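Local coordinates for protein D-alanyl-D-alanine carboxypeptidase (Streptococcus pneumoniae R6, PDB 1XP4) that probably removes the C-terminal D-alanine from peptidoglycan precursor peptides, as a serine carboxypeptidase of the S11 penicillin-binding protein family that regulates cell-wall synthesis, at residues 39-44 and 104-109; 118-123 and 143-148. All blocks are in the same frame, centred on the assembly; numbering follows the deposited sequence.

Contact 1 (39-44 and 104-109). With SO4 (sulfate ion), chain E.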
loop_
_atom_site.group_PDB
_atom_site.type_symbol
_atom_site.label_atom_id
_atom_site.label_comp_id
_atom_site.label_asym_id
_atom_site.label_seq_id
_atom_site.Cartn_x
_atom_site.Cartn_y
_atom_site.Cartn_z
ATOM N N ILE A 39 8.388 -8.860 -9.453
ATOM C CA ILE A 39 8.401 -7.761 -8.485
ATOM C C ILE A 39 9.365 -7.998 -7.329
ATOM O O ILE A 39 9.433 -7.205 -6.388
ATOM C CB ILE A 39 6.997 -7.523 -7.906
ATOM C CG1 ILE A 39 6.469 -8.820 -7.289
ATOM C CG2 ILE A 39 6.062 -7.020 -9.006
ATOM C CD1 ILE A 39 5.166 -8.662 -6.552
ATOM N N ALA A 40 10.113 -9.093 -7.418
ATOM C CA ALA A 40 11.081 -9.462 -6.397
ATOM C C ALA A 40 10.495 -9.265 -5.008
ATOM O O ALA A 40 9.306 -9.516 -4.795
ATOM C CB ALA A 40 12.354 -8.647 -6.559
ATOM N N SER A 41 11.333 -8.806 -4.079
ATOM C CA SER A 41 10.957 -8.589 -2.676
ATOM C C SER A 41 9.740 -7.724 -2.395
ATOM O O SER A 41 9.322 -7.620 -1.243
ATOM C CB SER A 41 12.144 -8.023 -1.882
ATOM O OG SER A 41 13.061 -9.038 -1.516
ATOM N N ILE A 42 9.183 -7.081 -3.415
ATOM C CA ILE A 42 7.997 -6.268 -3.188
ATOM C C ILE A 42 6.922 -7.255 -2.746
ATOM O O ILE A 42 5.928 -6.892 -2.121
ATOM C CB ILE A 42 7.573 -5.517 -4.475
ATOM C CG1 ILE A 42 8.580 -4.397 -4.766
ATOM C CG2 ILE A 42 6.188 -4.922 -4.316
ATOM C CD1 ILE A 42 8.262 -3.588 -6.012
ATOM N N THR A 43 7.167 -8.522 -3.044
ATOM C CA THR A 43 6.267 -9.611 -2.696
ATOM C C THR A 43 5.923 -9.638 -1.206
ATOM O O THR A 43 4.789 -9.932 -0.814
ATOM C CB THR A 43 6.902 -10.977 -3.082
ATOM O OG1 THR A 43 7.055 -11.051 -4.508
ATOM C CG2 THR A 43 6.034 -12.132 -2.602
ATOM N N LYS A 44 6.911 -9.330 -0.377
ATOM C CA LYS A 44 6.734 -9.340 1.065
ATOM C C LYS A 44 5.599 -8.455 1.596
ATOM O O LYS A 44 5.258 -8.526 2.775
ATOM C CB LYS A 44 8.056 -8.972 1.734
ATOM C CG LYS A 44 9.184 -9.947 1.414
ATOM C CD LYS A 44 10.468 -9.578 2.142
ATOM C CE LYS A 44 11.552 -10.643 1.976
ATOM N NZ LYS A 44 12.096 -10.710 0.591
ATOM N N SER A 104 14.483 -6.830 4.354
ATOM C CA SER A 104 14.059 -7.763 3.326
ATOM C C SER A 104 14.605 -9.171 3.585
ATOM O O SER A 104 14.830 -9.946 2.650
ATOM C CB SER A 104 14.514 -7.264 1.948
ATOM O OG SER A 104 13.870 -7.980 0.900
ATOM N N ALA A 105 14.817 -9.502 4.855
ATOM C CA ALA A 105 15.310 -10.830 5.227
ATOM C C ALA A 105 14.306 -11.898 4.785
ATOM O O ALA A 105 13.161 -11.914 5.251
ATOM C CB ALA A 105 15.511 -10.904 6.732
ATOM N N ASN A 106 14.733 -12.794 3.899
ATOM C CA ASN A 106 13.840 -13.842 3.400
ATOM C C ASN A 106 13.481 -14.901 4.445
ATOM O O ASN A 106 12.354 -15.400 4.464
ATOM C CB ASN A 106 14.444 -14.510 2.160
ATOM C CG ASN A 106 14.600 -13.544 0.996
ATOM O OD1 ASN A 106 13.623 -12.947 0.540
ATOM N ND2 ASN A 106 15.830 -13.385 0.511
ATOM N N SER A 107 14.428 -15.249 5.309
ATOM C CA SER A 107 14.140 -16.232 6.340
ATOM C C SER A 107 13.146 -15.666 7.336
ATOM O O SER A 107 12.438 -16.411 8.008
ATOM C CB SER A 107 15.415 -16.664 7.040
ATOM O OG SER A 107 16.148 -17.520 6.181
ATOM N N ALA A 108 13.087 -14.344 7.428
ATOM C CA ALA A 108 12.119 -13.701 8.307
ATOM C C ALA A 108 10.731 -13.952 7.693
ATOM O O ALA A 108 9.796 -14.369 8.379
ATOM C CB ALA A 108 12.391 -12.205 8.386
ATOM N N ALA A 109 10.614 -13.709 6.390
ATOM C CA ALA A 109 9.355 -13.910 5.681
ATOM C C ALA A 109 8.890 -15.357 5.775
ATOM O O ALA A 109 7.771 -15.632 6.216
ATOM C CB ALA A 109 9.503 -13.512 4.210
HETATM S S SO4 E . 16.180 -5.841 -1.859
HETATM O O1 SO4 E . 17.430 -5.788 -1.070
HETATM O O2 SO4 E . 15.053 -5.383 -1.028
HETATM O O3 SO4 E . 16.290 -4.972 -3.048
HETATM O O4 SO4 E . 15.942 -7.239 -2.271
#
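The K44 side chain leaves its backbone with CG beside the backbone N and runs extended as far as CE, then bends at the last torsion (chi4 70°), which sets NZ among its oxygen partners, three of them in these segments and another the backbone O of T145. S104 has OG anti to its backbone N (chi1 -167°) and N106 has CG beside its own, torsions that bring S104 OG and N106 OD1 to NZ from the 104-109 segment. NZ donates to S41 OG at 2.9 Å and to N106 OD1 at 2.7 Å, and more weakly to S104 OG at 3.3 Å. The N106 and K44 side chains cross at about a right angle, and NZ meets OD1 from above the amide plane, 33° out of it. Between the two serines, S41 OG and S104 OG stand 2.8 Å apart, tip to tip. This is the arrangement of the SxxK and SxN motifs of penicillin-binding proteins: S41 is the predicted acyl-ester nucleophile, K44 the predicted proton acceptor, and S104 a predicted active-site residue. K224 NZ makes a weak hydrogen bond to S104 OG, and its positive charge would be expected to lower the pKa of K44, consistent with that role. A sulfate, probably from the crystallisation liquor, is held by T225 and T227; its O4 lies 3.5 Å from S41 OG, at best a weak bond, since the same proton could go to S104 OG. The adjoining lysine carbon CE packs against A109 CB at 4.2 Å. K44 opens helix 44-57 and A105 is the N-cap of helix 106-117, while helix 93-103 lies against K44 and A108, and edge strand 220-228 of the five-stranded antiparallel sheet brings K224 and T228 against S41 and A40.

Contact 2 (118-123 and 143-148)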
loop_
_atom_site.group_PDB
_atom_site.type_symbol
_atom_site.label_atom_id
_atom_site.label_comp_id
_atom_site.label_asym_id
_atom_site.label_seq_id
_atom_site.Cartn_x
_atom_site.Cartn_y
_atom_site.Cartn_z
ATOM N N GLY A 118 1.624 -23.101 8.563
ATOM C CA GLY A 118 2.235 -24.412 8.685
ATOM C C GLY A 118 3.342 -24.612 7.680
ATOM O O GLY A 118 4.398 -25.157 7.995
ATOM N N SER A 119 3.104 -24.170 6.456
ATOM C CA SER A 119 4.106 -24.304 5.405
ATOM C C SER A 119 4.040 -23.112 4.454
ATOM O O SER A 119 3.020 -22.428 4.364
ATOM C CB SER A 119 3.877 -25.598 4.619
ATOM O OG SER A 119 2.660 -25.551 3.892
ATOM N N GLU A 120 5.130 -22.853 3.749
ATOM C CA GLU A 120 5.119 -21.754 2.810
ATOM C C GLU A 120 4.055 -22.031 1.734
ATOM O O GLU A 120 3.377 -21.118 1.271
ATOM C CB GLU A 120 6.503 -21.582 2.181
ATOM C CG GLU A 120 6.555 -20.449 1.186
ATOM C CD GLU A 120 7.956 -20.095 0.745
ATOM O OE1 GLU A 120 8.767 -21.028 0.544
ATOM O OE2 GLU A 120 8.233 -18.883 0.579
ATOM N N LYS A 121 3.890 -23.297 1.358
ATOM C CA LYS A 121 2.906 -23.652 0.345
ATOM C C LYS A 121 1.502 -23.214 0.722
ATOM O O LYS A 121 0.810 -22.573 -0.070
ATOM C CB LYS A 121 2.866 -25.154 0.098
ATOM C CG LYS A 121 1.758 -25.501 -0.882
ATOM C CD LYS A 121 1.455 -26.987 -0.980
ATOM C CE LYS A 121 0.305 -27.236 -1.972
ATOM N NZ LYS A 121 -0.938 -26.501 -1.605
ATOM N N ASP A 122 1.063 -23.596 1.917
ATOM C CA ASP A 122 -0.268 -23.220 2.365
ATOM C C ASP A 122 -0.348 -21.707 2.402
ATOM O O ASP A 122 -1.348 -21.124 1.978
ATOM C CB ASP A 122 -0.565 -23.796 3.754
ATOM C CG ASP A 122 -0.616 -25.320 3.754
ATOM O OD1 ASP A 122 -1.314 -25.894 2.891
ATOM O OD2 ASP A 122 0.037 -25.946 4.619
ATOM N N PHE A 123 0.711 -21.067 2.893
ATOM C CA PHE A 123 0.722 -19.610 2.952
ATOM C C PHE A 123 0.524 -19.016 1.548
ATOM O O PHE A 123 -0.222 -18.050 1.377
ATOM C CB PHE A 123 2.031 -19.089 3.556
ATOM C CG PHE A 123 1.944 -17.665 4.010
ATOM C CD1 PHE A 123 1.378 -17.350 5.240
ATOM C CD2 PHE A 123 2.383 -16.632 3.194
ATOM C CE1 PHE A 123 1.248 -16.021 5.651
ATOM C CE2 PHE A 123 2.258 -15.299 3.593
ATOM C CZ PHE A 123 1.689 -14.996 4.827
ATOM N N ASN A 143 5.970 -18.155 -4.163
ATOM C CA ASN A 143 6.631 -18.086 -2.864
ATOM C C ASN A 143 6.303 -16.813 -2.112
ATOM O O ASN A 143 5.721 -15.882 -2.666
ATOM C CB ASN A 143 8.156 -18.263 -2.979
ATOM C CG ASN A 143 8.786 -17.387 -4.044
ATOM O OD1 ASN A 143 8.728 -16.162 -3.982
ATOM N ND2 ASN A 143 9.408 -18.023 -5.026
ATOM N N THR A 144 6.682 -16.784 -0.843
ATOM C CA THR A 144 6.400 -15.652 0.020
ATOM C C THR A 144 7.496 -14.617 0.086
ATOM O O THR A 144 7.319 -13.584 0.717
ATOM C CB THR A 144 6.171 -16.114 1.451
ATOM O OG1 THR A 144 7.401 -16.626 1.980
ATOM C CG2 THR A 144 5.134 -17.206 1.489
ATOM N N THR A 145 8.625 -14.880 -0.554
ATOM C CA THR A 145 9.749 -13.954 -0.487
ATOM C C THR A 145 9.953 -13.044 -1.682
ATOM O O THR A 145 10.176 -11.849 -1.525
ATOM C CB THR A 145 11.057 -14.718 -0.235
ATOM O OG1 THR A 145 11.285 -15.629 -1.314
ATOM C CG2 THR A 145 10.969 -15.514 1.055
ATOM N N GLY A 146 9.881 -13.604 -2.881
ATOM C CA GLY A 146 10.091 -12.795 -4.064
ATOM C C GLY A 146 11.346 -13.274 -4.762
ATOM O O GLY A 146 11.676 -12.815 -5.854
ATOM N N LEU A 147 12.058 -14.194 -4.121
ATOM C CA LEU A 147 13.266 -14.761 -4.705
ATOM C C LEU A 147 12.860 -15.601 -5.920
ATOM O O LEU A 147 11.673 -15.856 -6.159
ATOM C CB LEU A 147 13.963 -15.697 -3.716
ATOM C CG LEU A 147 14.439 -15.248 -2.344
ATOM C CD1 LEU A 147 14.414 -16.451 -1.404
ATOM C CD2 LEU A 147 15.826 -14.669 -2.444
ATOM N N ASN A 148 13.857 -16.038 -6.678
ATOM C CA ASN A 148 13.607 -16.890 -7.819
ATOM C C ASN A 148 13.682 -18.303 -7.244
ATOM O O ASN A 148 14.417 -18.541 -6.285
ATOM C CB ASN A 148 14.685 -16.662 -8.871
ATOM C CG ASN A 148 14.460 -17.478 -10.118
ATOM O OD1 ASN A 148 14.843 -18.645 -10.181
ATOM N ND2 ASN A 148 13.825 -16.875 -11.119
HETATM O O HOH W 1 10.895 -18.683 -0.618
#
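A buried carboxylate-to-loop contact joins the start of helix 120-133 to the loop that follows it, in the helical region of the serine beta-lactamase/penicillin-binding protein fold. That loop is folded by an Asx motif, in which N143 OD1 accepts from G146 N, and by an ST turn, in which T145 OG1 accepts from L147 N. The key donor residue is T144, held by E120 from the helix. E120 reaches across with CG anti to its backbone N (chi1 180°) and an extended chain, so that OE2 takes two bonds from the same threonine: OG1 at 2.8 Å and the backbone N at 3.0 Å, the latter nearly straight at 169°. Both donors come from above the carboxylate plane. The other oxygen, OE1, is bonded to the hydroxyl of Y71, and a water donating to OE2 also lies within hydrogen-bonding distance of T145 OG1, so the buried carboxylate, presumably charged, has polar partners on both oxygens. On the N-terminal side of the helix, S119 caps it, its OG accepting from D122 N at 3.2 Å. Beside the polar grip, the T144 methyl lies obliquely to the F123 ring, with CG2 3.3 Å from CD2.

Along the chain both segments of contact 1 precede those of contact 2, and helix 106-117, on which the second segment of contact 1 lies, is followed directly by helix 120-133, where contact 2 begins. Their centres are about 10 Å apart, and both lie in the carboxypeptidase (S11) part of the chain. They meet directly: T145 O of contact 2 probably accepts a hydrogen bond from K44 NZ at 3.1 Å, and the N106 amide packs against T145 and L147. T145 thus touches the predicted catalytic lysine itself, while E120, through its hold on T144, is placed to support that loop from the second shell.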